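Local coordinates for acetyltransferase, GNAT family (Listeria monocytogenes str. 4b, PDB 2OH1), which probably transfers an acetyl group from acetyl-coenzyme A to an acceptor, as a member of the GNAT acetyltransferase family, at residues A[24-35]-A[53-62]. Residues are numbered along the deposited sequence; the frame is centred on the assembly and turned at random.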
loop_
_atom_site.group_PDB
_atom_site.type_symbol
_atom_site.label_atom_id
_atom_site.label_comp_id
_atom_site.label_asym_id
_atom_site.label_seq_id
_atom_site.Cartn_x
_atom_site.Cartn_y
_atom_site.Cartn_z
ATOM N N ARG A 24 -10.974 -3.851 -13.138
ATOM C CA ARG A 24 -11.191 -2.430 -12.881
ATOM C C ARG A 24 -12.431 -2.127 -12.091
ATOM O O ARG A 24 -12.397 -1.394 -11.112
ATOM C CB ARG A 24 -11.202 -1.597 -14.170
ATOM C CG ARG A 24 -11.446 -0.111 -13.866
ATOM C CD ARG A 24 -11.294 0.771 -15.087
ATOM N NE ARG A 24 -12.087 0.219 -16.161
ATOM C CZ ARG A 24 -13.407 0.381 -16.289
ATOM N NH1 ARG A 24 -14.115 1.123 -15.434
ATOM N NH2 ARG A 24 -14.027 -0.235 -17.287
ATOM N N LEU A 25 -13.534 -2.680 -12.507
ATOM C CA LEU A 25 -14.829 -2.262 -11.919
ATOM C C LEU A 25 -14.884 -2.716 -10.476
ATOM O O LEU A 25 -15.348 -1.970 -9.589
ATOM C CB LEU A 25 -16.028 -2.767 -12.736
ATOM C CG LEU A 25 -16.312 -1.906 -13.963
ATOM C CD1 LEU A 25 -17.538 -2.459 -14.705
ATOM C CD2 LEU A 25 -16.529 -0.437 -13.622
ATOM N N LYS A 26 -14.317 -3.867 -10.170
ATOM C CA LYS A 26 -14.248 -4.357 -8.830
ATOM C C LYS A 26 -13.310 -3.556 -7.903
ATOM O O LYS A 26 -13.622 -3.340 -6.728
ATOM C CB LYS A 26 -13.762 -5.777 -8.871
ATOM C CG LYS A 26 -13.765 -6.466 -7.548
ATOM C CD LYS A 26 -14.022 -7.995 -7.709
ATOM C CE LYS A 26 -14.304 -8.726 -6.353
ATOM N NZ LYS A 26 -14.061 -10.242 -6.464
ATOM N N ILE A 27 -12.154 -3.130 -8.418
ATOM C CA ILE A 27 -11.291 -2.239 -7.680
ATOM C C ILE A 27 -11.968 -0.892 -7.414
ATOM O O ILE A 27 -11.858 -0.366 -6.311
ATOM C CB ILE A 27 -9.968 -1.991 -8.437
ATOM C CG1 ILE A 27 -9.254 -3.349 -8.623
ATOM C CG2 ILE A 27 -9.126 -0.944 -7.684
ATOM C CD1 ILE A 27 -8.163 -3.368 -9.713
ATOM N N ASN A 28 -12.659 -0.364 -8.417
ATOM C CA ASN A 28 -13.391 0.905 -8.337
ATOM C C ASN A 28 -14.478 0.853 -7.248
ATOM O O ASN A 28 -14.722 1.884 -6.562
ATOM C CB ASN A 28 -13.978 1.269 -9.717
ATOM C CG ASN A 28 -14.516 2.710 -9.802
ATOM O OD1 ASN A 28 -13.771 3.697 -9.637
ATOM N ND2 ASN A 28 -15.810 2.835 -10.096
ATOM N N ASP A 29 -15.090 -0.340 -7.067
ATOM C CA ASP A 29 -16.137 -0.564 -6.051
ATOM C C ASP A 29 -15.498 -0.658 -4.703
ATOM O O ASP A 29 -15.975 -0.046 -3.722
ATOM C CB ASP A 29 -16.944 -1.813 -6.293
ATOM C CG ASP A 29 -18.042 -1.621 -7.310
ATOM O OD1 ASP A 29 -18.383 -0.466 -7.711
ATOM O OD2 ASP A 29 -18.548 -2.685 -7.755
ATOM N N LEU A 30 -14.369 -1.343 -4.639
ATOM C CA LEU A 30 -13.589 -1.438 -3.435
ATOM C C LEU A 30 -13.079 -0.055 -2.889
ATOM O O LEU A 30 -13.098 0.210 -1.663
ATOM C CB LEU A 30 -12.441 -2.374 -3.610
ATOM C CG LEU A 30 -11.528 -2.599 -2.415
ATOM C CD1 LEU A 30 -12.281 -3.051 -1.124
ATOM C CD2 LEU A 30 -10.304 -3.556 -2.623
HETATM N N MSE A 31 -12.633 0.796 -3.808
HETATM C CA MSE A 31 -12.186 2.160 -3.483
HETATM C C MSE A 31 -13.347 2.928 -2.877
HETATM O O MSE A 31 -13.212 3.455 -1.777
HETATM C CB MSE A 31 -11.618 2.885 -4.706
HETATM C CG MSE A 31 -10.375 2.205 -5.237
HETATM SE SE MSE A 31 -9.516 3.139 -6.659
HETATM C CE MSE A 31 -7.693 2.538 -6.371
ATOM N N ILE A 32 -14.466 2.945 -3.603
ATOM C CA ILE A 32 -15.684 3.673 -3.208
ATOM C C ILE A 32 -16.093 3.219 -1.834
ATOM O O ILE A 32 -16.343 4.057 -0.921
ATOM C CB ILE A 32 -16.848 3.444 -4.192
ATOM C CG1 ILE A 32 -16.650 4.158 -5.517
ATOM C CG2 ILE A 32 -18.224 3.920 -3.544
ATOM C CD1 ILE A 32 -17.544 3.619 -6.666
ATOM N N ASP A 33 -16.105 1.914 -1.604
ATOM C CA ASP A 33 -16.589 1.352 -0.353
ATOM C C ASP A 33 -15.613 1.680 0.797
ATOM O O ASP A 33 -16.060 2.026 1.921
ATOM C CB ASP A 33 -16.888 -0.174 -0.451
ATOM C CG ASP A 33 -18.063 -0.493 -1.407
ATOM O OD1 ASP A 33 -18.898 0.379 -1.740
ATOM O OD2 ASP A 33 -18.142 -1.637 -1.869
ATOM N N THR A 34 -14.300 1.654 0.519
ATOM C CA THR A 34 -13.307 1.973 1.497
ATOM C C THR A 34 -13.399 3.485 1.893
ATOM O O THR A 34 -13.286 3.845 3.092
ATOM C CB THR A 34 -11.897 1.659 1.034
ATOM O OG1 THR A 34 -11.837 0.290 0.637
ATOM C CG2 THR A 34 -10.924 1.835 2.181
ATOM N N ALA A 35 -13.616 4.378 0.914
ATOM C CA ALA A 35 -13.751 5.802 1.203
ATOM C C ALA A 35 -14.987 6.068 2.083
ATOM O O ALA A 35 -14.930 6.856 3.073
ATOM C CB ALA A 35 -13.855 6.604 -0.068
ATOM N N PHE A 53 -8.271 8.071 -3.141
ATOM C CA PHE A 53 -8.103 6.766 -3.733
ATOM C C PHE A 53 -8.058 6.910 -5.208
ATOM O O PHE A 53 -8.843 7.654 -5.774
ATOM C CB PHE A 53 -9.287 5.875 -3.392
ATOM C CG PHE A 53 -9.293 5.438 -1.947
ATOM C CD1 PHE A 53 -9.658 6.359 -0.975
ATOM C CD2 PHE A 53 -8.947 4.164 -1.543
ATOM C CE1 PHE A 53 -9.633 6.033 0.351
ATOM C CE2 PHE A 53 -8.894 3.833 -0.203
ATOM C CZ PHE A 53 -9.279 4.759 0.759
ATOM N N ASP A 54 -7.133 6.229 -5.875
ATOM C CA ASP A 54 -6.858 6.504 -7.298
ATOM C C ASP A 54 -7.829 5.957 -8.314
ATOM O O ASP A 54 -7.515 5.164 -9.176
ATOM C CB ASP A 54 -5.419 6.116 -7.642
ATOM C CG ASP A 54 -4.881 6.811 -8.880
ATOM O OD1 ASP A 54 -5.578 7.690 -9.451
ATOM O OD2 ASP A 54 -3.736 6.456 -9.269
ATOM N N VAL A 55 -9.045 6.477 -8.247
ATOM C CA VAL A 55 -10.082 6.167 -9.227
ATOM C C VAL A 55 -9.828 6.798 -10.591
ATOM O O VAL A 55 -10.217 6.253 -11.642
ATOM C CB VAL A 55 -11.499 6.539 -8.718
ATOM C CG1 VAL A 55 -11.882 5.605 -7.501
ATOM C CG2 VAL A 55 -11.672 8.063 -8.446
ATOM N N HIS A 56 -9.166 7.923 -10.638
ATOM C CA HIS A 56 -9.042 8.685 -11.886
ATOM C C HIS A 56 -7.988 8.092 -12.836
ATOM O O HIS A 56 -8.069 8.331 -14.025
ATOM C CB HIS A 56 -8.746 10.131 -11.590
ATOM C CG HIS A 56 -9.878 10.800 -10.892
ATOM N ND1 HIS A 56 -11.049 11.120 -11.551
ATOM C CD2 HIS A 56 -10.073 11.103 -9.586
ATOM C CE1 HIS A 56 -11.881 11.675 -10.687
ATOM N NE2 HIS A 56 -11.319 11.675 -9.488
ATOM N N ASN A 57 -7.012 7.351 -12.276
ATOM C CA ASN A 57 -5.912 6.816 -13.065
ATOM C C ASN A 57 -5.781 5.310 -12.888
ATOM O O ASN A 57 -4.690 4.746 -13.139
ATOM C CB ASN A 57 -4.613 7.475 -12.586
ATOM C CG ASN A 57 -4.693 8.979 -12.665
ATOM O OD1 ASN A 57 -4.700 9.532 -13.787
ATOM N ND2 ASN A 57 -4.840 9.639 -11.504
ATOM N N ILE A 58 -6.873 4.654 -12.513
ATOM C CA ILE A 58 -6.798 3.226 -12.256
ATOM C C ILE A 58 -6.318 2.411 -13.458
ATOM O O ILE A 58 -5.577 1.418 -13.289
ATOM C CB ILE A 58 -8.139 2.708 -11.712
ATOM C CG1 ILE A 58 -7.989 1.285 -11.166
ATOM C CG2 ILE A 58 -9.228 2.924 -12.733
ATOM C CD1 ILE A 58 -6.902 1.105 -10.068
ATOM N N GLU A 59 -6.655 2.833 -14.675
ATOM C CA GLU A 59 -6.236 2.046 -15.863
ATOM C C GLU A 59 -4.720 2.068 -15.985
ATOM O O GLU A 59 -4.107 1.044 -16.338
ATOM C CB GLU A 59 -6.944 2.515 -17.120
ATOM C CG GLU A 59 -8.449 2.254 -17.030
ATOM C CD GLU A 59 -9.240 2.572 -18.284
ATOM O OE1 GLU A 59 -8.785 2.189 -19.390
ATOM O OE2 GLU A 59 -10.358 3.157 -18.148
ATOM N N GLN A 60 -4.103 3.202 -15.705
ATOM C CA GLN A 60 -2.660 3.275 -15.820
ATOM C C GLN A 60 -1.989 2.575 -14.634
ATOM O O GLN A 60 -0.929 1.955 -14.787
ATOM C CB GLN A 60 -2.197 4.732 -15.941
ATOM C CG GLN A 60 -0.726 4.883 -16.199
ATOM C CD GLN A 60 -0.339 4.525 -17.642
ATOM O OE1 GLN A 60 -1.192 4.248 -18.491
ATOM N NE2 GLN A 60 0.964 4.526 -17.911
ATOM N N ARG A 61 -2.607 2.621 -13.470
ATOM C CA ARG A 61 -2.103 1.764 -12.352
ATOM C C ARG A 61 -2.073 0.271 -12.756
ATOM O O ARG A 61 -1.073 -0.425 -12.568
ATOM C CB ARG A 61 -2.920 1.890 -11.091
ATOM C CG ARG A 61 -2.960 3.261 -10.512
ATOM C CD ARG A 61 -1.708 3.620 -9.682
ATOM N NE ARG A 61 -0.638 4.044 -10.510
ATOM C CZ ARG A 61 -0.570 5.188 -11.180
ATOM N NH1 ARG A 61 -1.545 6.105 -11.085
ATOM N NH2 ARG A 61 0.493 5.441 -11.930
ATOM N N ILE A 62 -3.144 -0.201 -13.371
ATOM C CA ILE A 62 -3.212 -1.582 -13.871
ATOM C C ILE A 62 -2.176 -1.851 -14.963
ATOM O O ILE A 62 -1.400 -2.833 -14.893
ATOM C CB ILE A 62 -4.671 -1.920 -14.304
ATOM C CG1 ILE A 62 -5.603 -1.990 -13.139
ATOM C CG2 ILE A 62 -4.709 -3.237 -15.103
ATOM C CD1 ILE A 62 -7.054 -2.017 -13.550
HETATM O O HOH W 1 -12.404 4.606 -11.844
#
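The ring of Phe53 has the backbone oxygen of Met31 over one face, while Thr34 meets it obliquely, CG2 lying 3.6 Å from CZ. Ala35 also approaches the ring at a slant, and its small side chain lets the wide aromatic come near the helix backbone. Arg108 adds a cation-pi contact. A second flat group, the guanidinium of Arg24, has OE2 of Glu59 well out of its plane, 3.9 Å from NE; this long salt bridge works through charge alone, suiting the solvent-facing side of the contact, where CD of Arg24 also packs on Glu59 CG. The guanidinium of Arg61 instead takes Asp54 OD2 at its edge, in plane, with NH1 2.9 Å away, a salt bridge tying the loop to helix 58-63. Val55 CG2 covers one face of the His56 ring.

Between these ends Met31, present as selenomethionine, supplies a long, unbranched chain. With CG anti to the carbonyl carbon (chi1 -64°) and the chain extended beyond it, SE reaches Val55 CG1 at 3.5 Å and CE touches Ile58 CD1. Helices 24-40 and 58-63 belong to the helical connection between strands 12-18 and 67-71, where GNAT enzymes typically carry their first two helices; here their short segments run 120° apart. Branched Ile27 and Ile58 fill the buried angle between them, CG2 to CD1 3.9 Å, and both also rest on Val67 of strand 67-71.

Asn28 suits the more polar border: its OD1 lies 3.4 Å from Val55 CG1 and accepts a bond from a water whose oxygen lies 2.7 Å from Val55 O, to which it also donates. Asp54 centres an inverse gamma turn, its OD1 accepting from Asn57 ND2.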